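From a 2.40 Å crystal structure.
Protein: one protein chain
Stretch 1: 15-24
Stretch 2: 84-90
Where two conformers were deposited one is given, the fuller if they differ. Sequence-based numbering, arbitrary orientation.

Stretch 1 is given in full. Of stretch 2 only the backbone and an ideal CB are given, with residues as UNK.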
# COMPACT_ATOMS: atom_id res chain seq x y z
N VAL A 15 4.50 -3.75 4.71
CA VAL A 15 3.86 -4.76 5.55
C VAL A 15 3.70 -6.16 4.87
O VAL A 15 4.09 -7.18 5.43
CB VAL A 15 2.48 -4.16 6.04
CG1 VAL A 15 1.69 -5.16 6.86
CG2 VAL A 15 2.76 -2.91 6.84
N LEU A 16 3.12 -6.19 3.67
CA LEU A 16 2.82 -7.45 2.98
C LEU A 16 3.78 -7.69 1.82
O LEU A 16 4.08 -8.84 1.47
CB LEU A 16 1.38 -7.45 2.50
CG LEU A 16 0.25 -7.35 3.55
CD1 LEU A 16 -1.14 -7.08 2.92
CD2 LEU A 16 0.22 -8.65 4.36
N ILE A 17 4.26 -6.61 1.19
CA ILE A 17 5.24 -6.74 0.13
C ILE A 17 6.47 -5.99 0.59
O ILE A 17 6.40 -4.77 0.83
CB ILE A 17 4.76 -6.11 -1.22
CG1 ILE A 17 3.38 -6.64 -1.64
CG2 ILE A 17 5.84 -6.29 -2.35
CD1 ILE A 17 2.85 -5.98 -2.90
N HIS A 18 7.58 -6.70 0.76
CA HIS A 18 8.88 -6.10 1.08
C HIS A 18 9.29 -5.25 -0.10
O HIS A 18 9.19 -5.68 -1.26
CB HIS A 18 9.93 -7.20 1.36
CG HIS A 18 11.32 -6.68 1.64
ND1 HIS A 18 12.43 -7.49 1.61
CD2 HIS A 18 11.77 -5.45 1.96
CE1 HIS A 18 13.51 -6.78 1.90
NE2 HIS A 18 13.13 -5.53 2.11
N LEU A 19 9.77 -4.05 0.20
CA LEU A 19 10.11 -3.07 -0.83
C LEU A 19 11.60 -2.87 -1.03
O LEU A 19 12.40 -3.06 -0.11
CB LEU A 19 9.47 -1.72 -0.48
CG LEU A 19 7.94 -1.65 -0.39
CD1 LEU A 19 7.47 -0.24 0.02
CD2 LEU A 19 7.27 -2.06 -1.71
N ASN A 20 11.98 -2.45 -2.23
CA ASN A 20 13.37 -2.17 -2.58
C ASN A 20 13.38 -0.93 -3.46
O ASN A 20 13.27 -1.03 -4.69
CB ASN A 20 13.96 -3.39 -3.34
CG ASN A 20 15.44 -3.20 -3.75
OD1 ASN A 20 16.07 -2.16 -3.52
ND2 ASN A 20 16.01 -4.25 -4.37
N ARG A 21 13.50 0.24 -2.83
CA ARG A 21 13.41 1.49 -3.57
C ARG A 21 14.59 1.73 -4.52
O ARG A 21 14.39 2.27 -5.60
CB ARG A 21 13.08 2.71 -2.67
CG ARG A 21 14.22 3.55 -2.11
CD ARG A 21 13.67 4.64 -1.14
NE ARG A 21 13.34 5.92 -1.80
CZ ARG A 21 14.23 6.91 -2.00
NH1 ARG A 21 13.86 8.05 -2.60
NH2 ARG A 21 15.50 6.76 -1.61
N GLU A 22 15.78 1.30 -4.10
CA GLU A 22 17.02 1.41 -4.88
C GLU A 22 16.87 0.82 -6.29
O GLU A 22 17.29 1.42 -7.29
CB GLU A 22 18.17 0.69 -4.15
CG GLU A 22 18.52 1.23 -2.75
CD GLU A 22 17.48 0.89 -1.67
OE1 GLU A 22 17.22 1.77 -0.81
OE2 GLU A 22 16.94 -0.24 -1.68
N GLU A 23 16.25 -0.35 -6.34
CA GLU A 23 16.04 -1.09 -7.57
C GLU A 23 15.11 -0.34 -8.51
O GLU A 23 15.41 -0.17 -9.71
CB GLU A 23 15.51 -2.49 -7.27
CG GLU A 23 15.11 -3.31 -8.49
CD GLU A 23 16.25 -3.49 -9.48
OE1 GLU A 23 15.94 -3.67 -10.68
OE2 GLU A 23 17.45 -3.43 -9.08
N SER A 24 13.98 0.13 -7.98
CA SER A 24 13.13 1.03 -8.76
C SER A 24 13.88 2.31 -9.18
O SER A 24 13.71 2.76 -10.31
CB SER A 24 11.85 1.37 -8.02
OG SER A 24 10.94 2.04 -8.87
N UNK A 84 7.53 -1.54 -10.72
CA UNK A 84 7.54 -2.87 -10.14
C UNK A 84 8.92 -3.33 -9.60
O UNK A 84 8.99 -4.35 -8.93
CB UNK A 84 7.05 -3.86 -11.20
N UNK A 85 9.98 -2.56 -9.89
CA UNK A 85 11.28 -2.78 -9.28
C UNK A 85 11.26 -2.63 -7.77
O UNK A 85 12.10 -3.19 -7.07
CB UNK A 85 12.30 -1.81 -9.88
N UNK A 86 10.31 -1.84 -7.27
CA UNK A 86 10.03 -1.68 -5.85
C UNK A 86 9.68 -2.99 -5.14
O UNK A 86 9.99 -3.14 -3.95
CB UNK A 86 8.88 -0.68 -5.67
N UNK A 87 9.03 -3.93 -5.84
CA UNK A 87 8.42 -5.09 -5.18
C UNK A 87 9.40 -6.26 -5.06
O UNK A 87 9.51 -7.08 -5.97
CB UNK A 87 7.17 -5.54 -5.95
N UNK A 88 10.10 -6.32 -3.93
CA UNK A 88 11.19 -7.27 -3.74
C UNK A 88 10.71 -8.64 -3.28
O UNK A 88 11.27 -9.65 -3.68
CB UNK A 88 12.19 -6.71 -2.73
N UNK A 89 9.67 -8.67 -2.45
CA UNK A 89 9.00 -9.92 -2.11
C UNK A 89 7.53 -9.77 -1.76
O UNK A 89 7.17 -9.04 -0.83
CB UNK A 89 9.72 -10.58 -0.94
N UNK A 90 6.68 -10.49 -2.49
CA UNK A 90 5.29 -10.62 -2.14
C UNK A 90 5.17 -11.80 -1.17
O UNK A 90 5.31 -12.97 -1.56
CB UNK A 90 4.42 -10.81 -3.38

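Two antiparallel strands lie side by side here, and the backbone of stretch 2 already reveals much about its side chains.

At position 84 the CA-to-CB bond points away from stretch 1, and nothing of that stretch lies within 5.5 Å of the ideal CB. Stretch 1 therefore places no demand on this site, and many residues would do. It is Leu84, whose backbone O accepts a hydrogen bond from N of position 87.

Position 85 is far more restrictive. Its ideal CB would point toward stretch 1, only 3.2 Å from Ser24 CA and 3.5 Å from Glu23 C, too tight for a carbon. Phi and psi of -62° and -26° suit any residue, so it is the crowding, not the backbone conformation, that argues for glycine. Gly85 is found, and its bare CA comes within 4.3 Å of Ser24 CA.

At position 86 the CA-to-CB bond points sideways, with Ser24 CB, Leu19 CD2 and Asn20 O each 4.3 to 4.5 Å from the ideal CB. The backbone is anchored, since Asn20 N donates to O of this position at 2.7 Å. Beyond the CB lie the start of the helix and the aliphatic part of Arg21, so a large apolar side chain, such as leucine, methionine or an aromatic, could cover them. Phe86 does so, with the largest area covered by stretch 1 of any residue in its stretch. Its CD2 lies 3.3 Å from Ser24 CB and its CE1 3.3 Å from Arg21 CB, while Leu19 CB sits at the ring edge. Arg21 CA makes an off-centre CH-pi contact, 4.1 Å from the ring centroid.

Position 87 begins the strand and places its CB on the sheet face shared by Ile17 and Leu19, with Ile17 CG2 3.9 Å from the ideal CB. Leucine, isoleucine, valine or methionine would suit this apolar surface. Leu87 packs its CB 3.8 Å from Ile17 CG2 and its CD2 4.2 Å from Leu19 CD2.

The strand register shifts at position 88, a bulge in which the N atoms of both 88 and 89 donate to His18 O: N of position 88 lies 2.9 Å from His18 O, and N of position 89 lies 3.3 Å from His18 O. The CB at 88 points toward stretch 1, and the imidazole of His18 is within reach, inviting an acidic or polar side chain. In Glu88, OE2 comes 2.5 Å from His18 ND1, though the angle is too poor for a hydrogen bond; its CB lies over one face of the imidazole ring.

Position 89 pairs with His18, and its O accepts from His18 N at 2.9 Å. Its CB shares the His18 face, 4.1 Å from His18 CB, where a polar or long side chain would be accommodated. Glu89 approaches His18 CB to CB, at 4.2 Å, and its side chain forms no hydrogen bond with stretch 1.

Position 90 returns to the Ile17 face, where a beta-branched or other aliphatic residue fits. Ile90 places CG1 4.0 Å from Ile17 CG2, extending the apolar patch begun at Leu87.

Stretch 2 84-90: LGFLEEI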
# COMPACT_ATOMS: atom_id res chain seq x y z
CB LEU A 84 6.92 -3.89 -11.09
CG LEU A 84 5.49 -4.17 -10.66
CD1 LEU A 84 4.49 -3.04 -10.92
CD2 LEU A 84 5.13 -5.36 -11.46
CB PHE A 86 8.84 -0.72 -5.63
CG PHE A 86 9.23 0.66 -5.18
CD1 PHE A 86 9.59 0.91 -3.87
CD2 PHE A 86 9.21 1.74 -6.08
CE1 PHE A 86 9.91 2.21 -3.43
CE2 PHE A 86 9.56 3.05 -5.67
CZ PHE A 86 9.90 3.28 -4.34
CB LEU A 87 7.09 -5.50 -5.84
CG LEU A 87 6.01 -4.51 -6.31
CD1 LEU A 87 4.69 -5.26 -6.45
CD2 LEU A 87 5.81 -3.25 -5.43
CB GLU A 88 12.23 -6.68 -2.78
CG GLU A 88 13.63 -7.34 -2.81
CD GLU A 88 13.81 -8.31 -1.67
OE1 GLU A 88 14.71 -9.20 -1.73
OE2 GLU A 88 13.03 -8.21 -0.68
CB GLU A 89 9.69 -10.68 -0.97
CG GLU A 89 8.85 -11.92 -0.57
CD GLU A 89 9.47 -12.85 0.45
OE1 GLU A 89 10.01 -12.37 1.48
OE2 GLU A 89 9.38 -14.09 0.24
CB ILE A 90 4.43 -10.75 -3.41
CG1 ILE A 90 4.68 -9.52 -4.33
CG2 ILE A 90 2.97 -10.93 -3.06
CD1 ILE A 90 4.30 -9.67 -5.81
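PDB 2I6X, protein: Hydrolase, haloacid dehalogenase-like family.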